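Local coordinates for peroxisomal acyl-coenzyme A oxidase 1 (Arabidopsis thaliana, PDB 1W07), which catalyses the FAD-dependent desaturation of medium- and long-chain acyl-CoAs to 2-trans-enoyl-CoAs, passing electrons to oxygen to give hydrogen peroxide in peroxisomal beta-oxidation, at residues 107-112 and 187-192; 120-125 and 129-134. The protein carries 1 engineered substitution. All blocks are in the same frame, centred on the assembly; numbering follows the deposited sequence.

Contact 1. Residues 107-112 and 187-192; sequences VPAIKG and VVYARL
Ala-109 turns its methyl from helix 98-113 toward strand 185-194, where Val-187 and Tyr-189 receive it. Its CB lies 3.8 Å from Tyr-189 OH and 4.3 Å from Val-187 CG2, so the methyl borders both side chains at once. The small methyl suits the point where the backbones come nearest, Ala-109 and Val-187 being the closest CA pair across the segments. One residue on, Ile-110 leaves its backbone at a slant to the strand and reaches it through its longer branch: CG1 stands anti to the carbonyl carbon (chi1 -54°) and comes within 4.2 Å of Val-187 CG2. The same valine methyl thus serves both helix residues, and the branched, apolar valine and isoleucine fit a buried seam. In the acyl-CoA oxidase fold this seam joins the helical N-terminal region to the beta-sheet of the middle region; the axes of 107-112 and 187-192 run at 66° to each other, 10.1 Å apart at their closest. Beyond Ile-110 the helix runs on through Gly-112 to Gln-113, whose OE1 accepts a hydrogen bond from Tyr-189 OH. That bond satisfies the buried hydroxyl next to the Ala-109 methyl, and tyrosine suits the site by offering an apolar ring for packing with a polar end for the helix. The ring also meets that of Tyr-135, an FAD-binding residue, with the planes at about 45°, and the Tyr-189 side chain comes to about 7 Å from the bound FAD, consistent with a second-shell place behind Tyr-135.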
loop_
_atom_site.group_PDB
_atom_site.type_symbol
_atom_site.label_atom_id
_atom_site.label_comp_id
_atom_site.label_asym_id
_atom_site.label_seq_id
_atom_site.Cartn_x
_atom_site.Cartn_y
_atom_site.Cartn_z
ATOM N N VAL B 107 -1.872 2.968 -31.751
ATOM C CA VAL B 107 -0.967 2.851 -32.891
ATOM C C VAL B 107 -0.356 1.455 -33.018
ATOM O O VAL B 107 -0.407 0.844 -34.084
ATOM C CB VAL B 107 0.154 3.907 -32.813
ATOM C CG1 VAL B 107 1.274 3.580 -33.790
ATOM C CG2 VAL B 107 -0.427 5.272 -33.136
ATOM N N PRO B 108 0.237 0.937 -31.934
ATOM C CA PRO B 108 0.837 -0.401 -31.975
ATOM C C PRO B 108 -0.161 -1.475 -32.427
ATOM O O PRO B 108 0.221 -2.455 -33.070
ATOM C CB PRO B 108 1.293 -0.611 -30.537
ATOM C CG PRO B 108 1.690 0.785 -30.118
ATOM C CD PRO B 108 0.564 1.625 -30.670
ATOM N N ALA B 109 -1.437 -1.284 -32.089
ATOM C CA ALA B 109 -2.475 -2.246 -32.454
ATOM C C ALA B 109 -2.712 -2.272 -33.955
ATOM O O ALA B 109 -2.795 -3.345 -34.557
ATOM C CB ALA B 109 -3.779 -1.920 -31.729
ATOM N N ILE B 110 -2.834 -1.090 -34.552
ATOM C CA ILE B 110 -3.054 -0.974 -35.986
ATOM C C ILE B 110 -1.835 -1.478 -36.762
ATOM O O ILE B 110 -1.992 -2.071 -37.822
ATOM C CB ILE B 110 -3.320 0.485 -36.395
ATOM C CG1 ILE B 110 -4.474 1.047 -35.571
ATOM C CG2 ILE B 110 -3.668 0.558 -37.875
ATOM C CD1 ILE B 110 -4.660 2.527 -35.739
ATOM N N LYS B 111 -0.632 -1.240 -36.235
ATOM C CA LYS B 111 0.603 -1.693 -36.876
ATOM C C LYS B 111 0.746 -3.218 -36.892
ATOM O O LYS B 111 1.140 -3.809 -37.899
ATOM C CB LYS B 111 1.835 -1.116 -36.172
ATOM C CG LYS B 111 2.118 0.342 -36.472
ATOM C CD LYS B 111 3.423 0.795 -35.820
ATOM C CE LYS B 111 3.701 2.273 -36.088
ATOM N NZ LYS B 111 4.932 2.765 -35.398
ATOM N N GLY B 112 0.442 -3.861 -35.773
ATOM C CA GLY B 112 0.580 -5.302 -35.718
ATOM C C GLY B 112 -0.614 -6.114 -36.178
ATOM O O GLY B 112 -0.470 -7.294 -36.492
ATOM N N VAL B 187 -9.797 1.300 -31.309
ATOM C CA VAL B 187 -9.727 -0.067 -31.777
ATOM C C VAL B 187 -10.599 -0.846 -30.791
ATOM O O VAL B 187 -10.244 -0.986 -29.614
ATOM C CB VAL B 187 -8.291 -0.617 -31.749
ATOM C CG1 VAL B 187 -8.307 -2.118 -32.023
ATOM C CG2 VAL B 187 -7.458 0.085 -32.802
ATOM N N VAL B 188 -11.755 -1.311 -31.258
ATOM C CA VAL B 188 -12.668 -2.066 -30.402
ATOM C C VAL B 188 -12.536 -3.578 -30.599
ATOM O O VAL B 188 -12.455 -4.061 -31.729
ATOM C CB VAL B 188 -14.142 -1.668 -30.664
ATOM C CG1 VAL B 188 -15.088 -2.488 -29.749
ATOM C CG2 VAL B 188 -14.315 -0.151 -30.463
ATOM N N TYR B 189 -12.498 -4.319 -29.492
ATOM C CA TYR B 189 -12.388 -5.770 -29.556
ATOM C C TYR B 189 -13.732 -6.414 -29.221
ATOM O O TYR B 189 -14.360 -6.100 -28.209
ATOM C CB TYR B 189 -11.270 -6.275 -28.624
ATOM C CG TYR B 189 -9.892 -5.906 -29.132
ATOM C CD1 TYR B 189 -9.345 -4.650 -28.866
ATOM C CD2 TYR B 189 -9.173 -6.773 -29.963
ATOM C CE1 TYR B 189 -8.123 -4.262 -29.418
ATOM C CE2 TYR B 189 -7.952 -6.388 -30.528
ATOM C CZ TYR B 189 -7.434 -5.131 -30.254
ATOM O OH TYR B 189 -6.265 -4.720 -30.852
ATOM N N ALA B 190 -14.176 -7.300 -30.103
ATOM C CA ALA B 190 -15.454 -7.975 -29.941
ATOM C C ALA B 190 -15.415 -9.331 -30.617
ATOM O O ALA B 190 -14.498 -9.632 -31.384
ATOM C CB ALA B 190 -16.576 -7.125 -30.553
ATOM N N ARG B 191 -16.422 -10.143 -30.326
ATOM C CA ARG B 191 -16.535 -11.470 -30.907
ATOM C C ARG B 191 -16.898 -11.313 -32.378
ATOM O O ARG B 191 -17.912 -10.697 -32.714
ATOM C CB ARG B 191 -17.627 -12.260 -30.182
ATOM C CG ARG B 191 -17.570 -12.137 -28.661
ATOM C CD ARG B 191 -18.364 -13.248 -27.984
ATOM N NE ARG B 191 -17.668 -14.523 -28.097
ATOM C CZ ARG B 191 -16.697 -14.925 -27.282
ATOM N NH1 ARG B 191 -16.309 -14.160 -26.266
ATOM N NH2 ARG B 191 -16.087 -16.083 -27.504
ATOM N N LEU B 192 -16.069 -11.861 -33.256
ATOM C CA LEU B 192 -16.323 -11.774 -34.691
ATOM C C LEU B 192 -17.438 -12.758 -35.065
ATOM O O LEU B 192 -17.290 -13.972 -34.922
ATOM C CB LEU B 192 -15.045 -12.104 -35.465
ATOM C CG LEU B 192 -14.923 -11.606 -36.907
ATOM C CD1 LEU B 192 -13.590 -12.058 -37.473
ATOM C CD2 LEU B 192 -16.060 -12.140 -37.755
#

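Contact 2. Residues 120-125 and 129-134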
loop_
_atom_site.group_PDB
_atom_site.type_symbol
_atom_site.label_atom_id
_atom_site.label_comp_id
_atom_site.label_asym_id
_atom_site.label_seq_id
_atom_site.Cartn_x
_atom_site.Cartn_y
_atom_site.Cartn_z
ATOM N N LYS B 120 -1.138 2.235 -43.677
ATOM C CA LYS B 120 -0.785 3.524 -44.270
ATOM C C LYS B 120 -1.961 4.490 -44.345
ATOM O O LYS B 120 -1.768 5.688 -44.524
ATOM C CB LYS B 120 -0.148 3.322 -45.649
ATOM C CG LYS B 120 -1.058 2.761 -46.725
ATOM C CD LYS B 120 -0.234 2.394 -47.961
ATOM C CE LYS B 120 -1.084 1.796 -49.083
ATOM N NZ LYS B 120 -1.937 2.803 -49.781
ATOM N N LYS B 121 -3.179 3.985 -44.185
ATOM C CA LYS B 121 -4.333 4.870 -44.218
ATOM C C LYS B 121 -4.642 5.424 -42.821
ATOM O O LYS B 121 -4.847 6.630 -42.646
ATOM C CB LYS B 121 -5.555 4.133 -44.745
ATOM C CG LYS B 121 -6.741 5.042 -44.979
ATOM C CD LYS B 121 -7.920 4.732 -44.079
ATOM C CE LYS B 121 -9.021 5.753 -44.320
ATOM N NZ LYS B 121 -10.181 5.635 -43.400
ATOM N N TRP B 122 -4.668 4.549 -41.823
ATOM C CA TRP B 122 -4.973 4.975 -40.467
ATOM C C TRP B 122 -3.792 5.544 -39.687
ATOM O O TRP B 122 -3.950 6.527 -38.965
ATOM C CB TRP B 122 -5.615 3.829 -39.691
ATOM C CG TRP B 122 -6.958 3.456 -40.221
ATOM C CD1 TRP B 122 -7.253 2.407 -41.047
ATOM C CD2 TRP B 122 -8.194 4.139 -39.986
ATOM N NE1 TRP B 122 -8.590 2.392 -41.335
ATOM C CE2 TRP B 122 -9.195 3.442 -40.698
ATOM C CE3 TRP B 122 -8.553 5.270 -39.243
ATOM C CZ2 TRP B 122 -10.540 3.839 -40.685
ATOM C CZ3 TRP B 122 -9.889 5.665 -39.233
ATOM C CH2 TRP B 122 -10.864 4.951 -39.946
ATOM N N LEU B 123 -2.619 4.925 -39.826
ATOM C CA LEU B 123 -1.422 5.394 -39.139
ATOM C C LEU B 123 -1.031 6.780 -39.645
ATOM O O LEU B 123 -0.409 7.565 -38.924
ATOM C CB LEU B 123 -0.257 4.417 -39.349
ATOM C CG LEU B 123 -0.373 3.030 -38.704
ATOM C CD1 LEU B 123 0.841 2.192 -39.083
ATOM C CD2 LEU B 123 -0.479 3.165 -37.190
ATOM N N SER B 124 -1.385 7.087 -40.890
ATOM C CA SER B 124 -1.065 8.402 -41.436
ATOM C C SER B 124 -1.876 9.431 -40.653
ATOM O O SER B 124 -1.380 10.506 -40.319
ATOM C CB SER B 124 -1.416 8.470 -42.922
ATOM O OG SER B 124 -2.820 8.421 -43.111
ATOM N N LEU B 125 -3.126 9.085 -40.353
ATOM C CA LEU B 125 -4.011 9.956 -39.581
ATOM C C LEU B 125 -3.562 10.024 -38.120
ATOM O O LEU B 125 -3.451 11.109 -37.544
ATOM C CB LEU B 125 -5.449 9.436 -39.644
ATOM C CG LEU B 125 -6.115 9.429 -41.019
ATOM C CD1 LEU B 125 -7.503 8.830 -40.888
ATOM C CD2 LEU B 125 -6.186 10.846 -41.583
ATOM N N MET B 129 -2.047 12.886 -35.915
ATOM C CA MET B 129 -3.035 13.218 -34.897
ATOM C C MET B 129 -4.302 13.851 -35.485
ATOM O O MET B 129 -4.956 14.657 -34.820
ATOM C CB MET B 129 -2.429 14.169 -33.858
ATOM C CG MET B 129 -1.135 13.673 -33.208
ATOM S SD MET B 129 -1.375 12.676 -31.723
ATOM C CE MET B 129 -2.455 13.706 -30.826
ATOM N N GLN B 130 -4.646 13.491 -36.723
ATOM C CA GLN B 130 -5.857 14.004 -37.356
ATOM C C GLN B 130 -7.013 13.258 -36.697
ATOM O O GLN B 130 -8.189 13.583 -36.884
ATOM C CB GLN B 130 -5.841 13.748 -38.865
ATOM C CG GLN B 130 -4.671 14.398 -39.592
ATOM C CD GLN B 130 -4.733 14.184 -41.087
ATOM O OE1 GLN B 130 -5.624 14.701 -41.761
ATOM N NE2 GLN B 130 -3.794 13.409 -41.615
ATOM N N ILE B 131 -6.645 12.239 -35.927
ATOM C CA ILE B 131 -7.589 11.444 -35.151
ATOM C C ILE B 131 -6.864 11.054 -33.859
ATOM O O ILE B 131 -5.632 11.032 -33.812
ATOM C CB ILE B 131 -8.021 10.156 -35.874
ATOM C CG1 ILE B 131 -6.822 9.229 -36.046
ATOM C CG2 ILE B 131 -8.635 10.499 -37.225
ATOM C CD1 ILE B 131 -7.199 7.835 -36.490
ATOM N N ILE B 132 -7.630 10.769 -32.813
ATOM C CA ILE B 132 -7.070 10.374 -31.529
ATOM C C ILE B 132 -7.739 9.059 -31.153
ATOM O O ILE B 132 -8.963 8.980 -31.028
ATOM C CB ILE B 132 -7.324 11.460 -30.440
ATOM C CG1 ILE B 132 -6.556 12.733 -30.798
ATOM C CG2 ILE B 132 -6.861 10.967 -29.076
ATOM C CD1 ILE B 132 -6.826 13.901 -29.869
ATOM N N GLY B 133 -6.929 8.017 -30.989
ATOM C CA GLY B 133 -7.481 6.713 -30.677
ATOM C C GLY B 133 -7.141 6.161 -29.312
ATOM O O GLY B 133 -6.204 6.616 -28.650
ATOM N N CYS B 134 -7.919 5.168 -28.898
ATOM C CA CYS B 134 -7.727 4.518 -27.612
ATOM C C CYS B 134 -7.870 3.014 -27.832
ATOM O O CYS B 134 -8.274 2.584 -28.911
ATOM C CB CYS B 134 -8.767 5.018 -26.606
ATOM S SG CYS B 134 -10.497 4.854 -27.118
#
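Leu-125 O accepts the backbone N-H of Gln-130 at 2.8 Å (Gln-130 N to Leu-125 O), the donor tilted out of the carbonyl plane. The bond is bent to 150° at the hydrogen. The chain can fold back this way because Met-129 takes up a positive phi of 70°. Its CB leaves the backbone away from residues 120-125, and the side chain packs on His-102 and Trp-103 and on Val-654 of the second subunit. This is a Schellman motif: Met-129 is its C-prime residue, and a second link runs from Met-129 N to Ala-126 O. Beside the turn, Leu-125 CD2 sits over a face of the Gln-130 amide, 3.5 Å from Gln-130 NE2; the extended glutamine lays its flat end across the leucine methyl and also packs on Gln-657 of the second subunit. Ile-131 follows on the buried side. With chi1 at 65° its CG1 is wedged between backbone N and C, which brings that branch against Leu-125 and, through CD1, to Trp-122. CG1 of Ile-131 meets Leu-125 CB at 3.9 Å, and CD1 of Ile-131 reaches the edge of the indole, in its plane, 4.0 Å from Trp-122 CE3. A long, branched aliphatic chain can thus touch leucine and tryptophan together, at positions one helical turn apart. Further out, OG of the exposed Ser-124 donates to the Lys-121 carbonyl at 2.7 Å (OG to O), folding a small polar side chain back onto its own helix.

From the N terminus the chain passes first through helix 98-113, which supplies residues 107-112 of contact 1, and then through helix 116-128 into contact 2. Contact 2 closes a very short loop, turning that helix at its end toward strand 133-136. Only much later does strand 185-194 return to helix 98-113, so the wide loop of contact 1 encloses the small one of contact 2 without crossing it. The two contacts also touch directly, through their helices and through their strands: Leu-123 of the second helix packs against Val-107, Ile-110 and Lys-111 of the first, while the neighbouring parallel strands are probably hydrogen-bonded through Val-187 N and Cys-134 O. Two consecutive helices are thereby tied to one sheet.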